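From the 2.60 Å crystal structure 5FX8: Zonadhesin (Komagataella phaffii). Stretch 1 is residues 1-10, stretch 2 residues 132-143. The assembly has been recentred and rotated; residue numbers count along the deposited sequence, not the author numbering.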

# COMPACT_ATOMS: atom_id res chain seq x y z
N ALA C 1 -29.64 -64.05 47.55
CA ALA C 1 -28.57 -63.07 47.40
C ALA C 1 -28.28 -62.45 48.74
O ALA C 1 -27.21 -61.90 48.93
CB ALA C 1 -28.94 -61.99 46.37
N PHE C 2 -29.24 -62.53 49.65
CA PHE C 2 -29.06 -62.04 51.02
C PHE C 2 -27.75 -62.57 51.59
O PHE C 2 -27.42 -63.74 51.43
CB PHE C 2 -30.23 -62.46 51.90
CG PHE C 2 -30.12 -62.00 53.32
CD1 PHE C 2 -29.41 -62.74 54.25
CD2 PHE C 2 -30.74 -60.85 53.72
CE1 PHE C 2 -29.31 -62.31 55.54
CE2 PHE C 2 -30.65 -60.43 55.02
CZ PHE C 2 -29.94 -61.16 55.93
N PRO C 3 -27.00 -61.71 52.27
CA PRO C 3 -27.32 -60.33 52.61
C PRO C 3 -26.91 -59.26 51.58
O PRO C 3 -26.73 -58.10 51.94
CB PRO C 3 -26.54 -60.14 53.90
CG PRO C 3 -25.33 -60.98 53.70
CD PRO C 3 -25.78 -62.17 52.95
N ILE C 4 -26.77 -59.61 50.30
CA ILE C 4 -26.55 -58.57 49.31
C ILE C 4 -27.85 -57.84 49.07
O ILE C 4 -28.85 -58.46 48.69
CB ILE C 4 -26.02 -59.17 48.00
CG1 ILE C 4 -24.61 -59.70 48.20
CG2 ILE C 4 -26.07 -58.13 46.90
CD1 ILE C 4 -24.04 -60.27 46.97
N SER C 5 -27.86 -56.52 49.30
CA SER C 5 -29.06 -55.71 49.09
C SER C 5 -29.05 -54.95 47.77
O SER C 5 -30.12 -54.51 47.33
CB SER C 5 -29.23 -54.70 50.23
OG SER C 5 -28.07 -53.92 50.43
N ASP C 6 -27.89 -54.79 47.16
CA ASP C 6 -27.77 -53.97 45.97
C ASP C 6 -26.40 -54.19 45.36
O ASP C 6 -25.45 -54.55 46.06
CB ASP C 6 -27.96 -52.50 46.29
CG ASP C 6 -28.38 -51.74 45.10
OD1 ASP C 6 -28.69 -52.42 44.09
OD2 ASP C 6 -28.43 -50.50 45.17
N ILE C 7 -26.32 -53.98 44.04
CA ILE C 7 -25.07 -53.98 43.29
C ILE C 7 -25.10 -52.76 42.36
O ILE C 7 -25.96 -52.67 41.47
CB ILE C 7 -24.86 -55.28 42.48
CG1 ILE C 7 -24.85 -56.50 43.40
CG2 ILE C 7 -23.55 -55.25 41.75
CD1 ILE C 7 -24.76 -57.83 42.67
N THR C 8 -24.19 -51.81 42.58
CA THR C 8 -24.19 -50.57 41.83
C THR C 8 -22.94 -50.45 40.99
O THR C 8 -21.90 -51.04 41.29
CB THR C 8 -24.31 -49.36 42.77
OG1 THR C 8 -23.15 -49.28 43.61
CG2 THR C 8 -25.53 -49.51 43.62
N VAL C 9 -23.04 -49.69 39.90
CA VAL C 9 -21.93 -49.43 39.01
C VAL C 9 -21.93 -47.96 38.67
O VAL C 9 -22.94 -47.43 38.20
CB VAL C 9 -22.00 -50.26 37.73
CG1 VAL C 9 -20.81 -49.95 36.90
CG2 VAL C 9 -22.05 -51.72 38.06
N VAL C 10 -20.82 -47.29 38.92
CA VAL C 10 -20.64 -45.90 38.54
C VAL C 10 -19.24 -45.76 37.99
O VAL C 10 -18.42 -46.68 38.05
CB VAL C 10 -20.84 -44.92 39.71
CG1 VAL C 10 -22.18 -45.14 40.35
CG2 VAL C 10 -19.76 -45.08 40.73
N GLU C 132 -25.84 -61.78 38.19
CA GLU C 132 -26.73 -62.87 38.59
C GLU C 132 -26.29 -63.44 39.94
O GLU C 132 -25.13 -63.82 40.12
CB GLU C 132 -26.77 -63.96 37.53
CG GLU C 132 -27.48 -63.50 36.27
CD GLU C 132 -28.16 -64.63 35.52
OE1 GLU C 132 -28.16 -65.77 36.03
OE2 GLU C 132 -28.68 -64.37 34.41
N THR C 133 -27.21 -63.46 40.89
CA THR C 133 -27.03 -64.26 42.09
C THR C 133 -27.89 -65.51 41.98
O THR C 133 -28.15 -66.00 40.88
CB THR C 133 -27.39 -63.48 43.34
OG1 THR C 133 -28.80 -63.24 43.36
CG2 THR C 133 -26.65 -62.16 43.36
N SER C 134 -28.34 -66.03 43.12
CA SER C 134 -29.13 -67.25 43.09
C SER C 134 -30.61 -66.96 43.08
O SER C 134 -31.38 -67.66 42.42
CB SER C 134 -28.77 -68.14 44.28
OG SER C 134 -28.79 -67.42 45.50
N ASP C 135 -31.03 -65.90 43.75
CA ASP C 135 -32.44 -65.60 43.83
C ASP C 135 -32.81 -64.29 43.15
O ASP C 135 -33.97 -63.88 43.23
CB ASP C 135 -32.89 -65.56 45.29
CG ASP C 135 -32.37 -64.36 46.01
OD1 ASP C 135 -31.28 -63.89 45.64
OD2 ASP C 135 -33.04 -63.86 46.94
N GLN C 136 -31.87 -63.63 42.48
CA GLN C 136 -32.17 -62.30 41.99
C GLN C 136 -31.11 -61.90 40.98
O GLN C 136 -29.99 -62.40 41.02
CB GLN C 136 -32.21 -61.27 43.12
CG GLN C 136 -32.83 -59.97 42.71
CD GLN C 136 -32.87 -59.00 43.85
OE1 GLN C 136 -32.81 -59.40 45.01
NE2 GLN C 136 -32.98 -57.72 43.54
N THR C 137 -31.51 -61.03 40.06
CA THR C 137 -30.60 -60.41 39.10
C THR C 137 -30.57 -58.92 39.37
O THR C 137 -31.62 -58.29 39.54
CB THR C 137 -31.01 -60.68 37.66
OG1 THR C 137 -30.70 -62.03 37.30
CG2 THR C 137 -30.24 -59.81 36.77
N TYR C 138 -29.37 -58.36 39.45
CA TYR C 138 -29.17 -56.94 39.63
C TYR C 138 -28.71 -56.33 38.32
O TYR C 138 -27.76 -56.82 37.71
CB TYR C 138 -28.15 -56.66 40.73
CG TYR C 138 -28.56 -57.07 42.10
CD1 TYR C 138 -28.32 -58.35 42.56
CD2 TYR C 138 -29.17 -56.16 42.95
CE1 TYR C 138 -28.67 -58.71 43.83
CE2 TYR C 138 -29.52 -56.52 44.21
CZ TYR C 138 -29.28 -57.78 44.65
OH TYR C 138 -29.64 -58.13 45.92
N SER C 139 -29.36 -55.25 37.90
CA SER C 139 -29.09 -54.64 36.59
C SER C 139 -28.90 -53.13 36.70
O SER C 139 -29.71 -52.36 36.16
CB SER C 139 -30.22 -54.95 35.62
OG SER C 139 -30.20 -56.32 35.33
N PRO C 140 -27.83 -52.68 37.33
CA PRO C 140 -27.51 -51.25 37.30
C PRO C 140 -27.23 -50.78 35.89
O PRO C 140 -26.84 -51.54 35.00
CB PRO C 140 -26.26 -51.14 38.17
CG PRO C 140 -25.64 -52.48 38.05
CD PRO C 140 -26.77 -53.45 38.01
N SER C 141 -27.40 -49.48 35.69
CA SER C 141 -27.31 -48.89 34.37
C SER C 141 -26.32 -47.74 34.35
O SER C 141 -26.21 -46.98 35.31
CB SER C 141 -28.67 -48.42 33.91
OG SER C 141 -28.82 -48.69 32.54
N VAL C 142 -25.61 -47.61 33.23
CA VAL C 142 -24.63 -46.55 33.02
C VAL C 142 -24.76 -46.02 31.59
O VAL C 142 -24.93 -46.80 30.64
CB VAL C 142 -23.21 -47.07 33.31
CG1 VAL C 142 -22.18 -46.33 32.51
CG2 VAL C 142 -22.93 -46.93 34.79
N ASP C 143 -24.64 -44.71 31.42
CA ASP C 143 -24.69 -44.07 30.11
C ASP C 143 -23.28 -43.93 29.53
O ASP C 143 -22.45 -43.21 30.09
CB ASP C 143 -25.35 -42.70 30.21
CG ASP C 143 -25.80 -42.16 28.87
OD1 ASP C 143 -26.15 -42.97 27.98
OD2 ASP C 143 -25.83 -40.92 28.71

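Residues 4-10 of the first stretch form a strand that continues later in the chain; the second stretch has two short strand segments, 137-138 and 141-143, separated by Ser139 and Pro140. The two stretches run in the same order, Ala1 lying nearest Thr133 (CA to CA 5.7 Å), Ile7 nearest Tyr138 (6.2 Å) and Thr8 nearest Pro140 (5.7 Å). No backbone-to-backbone hydrogen bond joins them; the two hydrogen bonds across the contact, which buries 546 Å² in all, each pair a side chain of the second stretch with a backbone atom of the first. Within the first stretch, Ile4 N donates to Ala1 O (2.7 Å) across a turn containing the cis peptide before Pro3. In the second, Thr133 and Gln136 close a small loop: Thr133 N and Thr133 OG1 both donate to Gln136 O, at 3.0 and 2.8 Å. This loop carries Asp135, whose OD1 accepts a hydrogen bond from Ala1 N at 2.5 Å; the pair is also a salt bridge. Ala1 CB also lies 3.3 Å from Thr133 OG1.

Tyr138 is the hub, with the largest covered area of any residue here. Its OH donates a weak hydrogen bond to Ile4 O (2.9 Å). Ile7 covers one face of the ring: its CG1 sits 4.2 Å from the Tyr138 ring centroid, 20° off the normal, in a CH-pi contact, while Ile7 CD1 reaches Tyr138 CD1 at 3.6 Å. Ala1 CB lies at the ring edge, 4.2 Å from Tyr138 CE1, and Ile4 CG2 approaches Tyr138 CZ obliquely at 3.9 Å. Ile7 and Val9 both direct CB toward the second stretch, whereas Thr8 between them points away, the usual alternation of a strand. Farther along, Pro140 CG meets Ile7 O at 3.4 Å and Val9 CG2 at 3.7 Å, and Val142 CG2 lies 3.4 Å from Val9 O. Val9 CG1 and Val142 CG2, 4.3 Å apart, add an apolar contact.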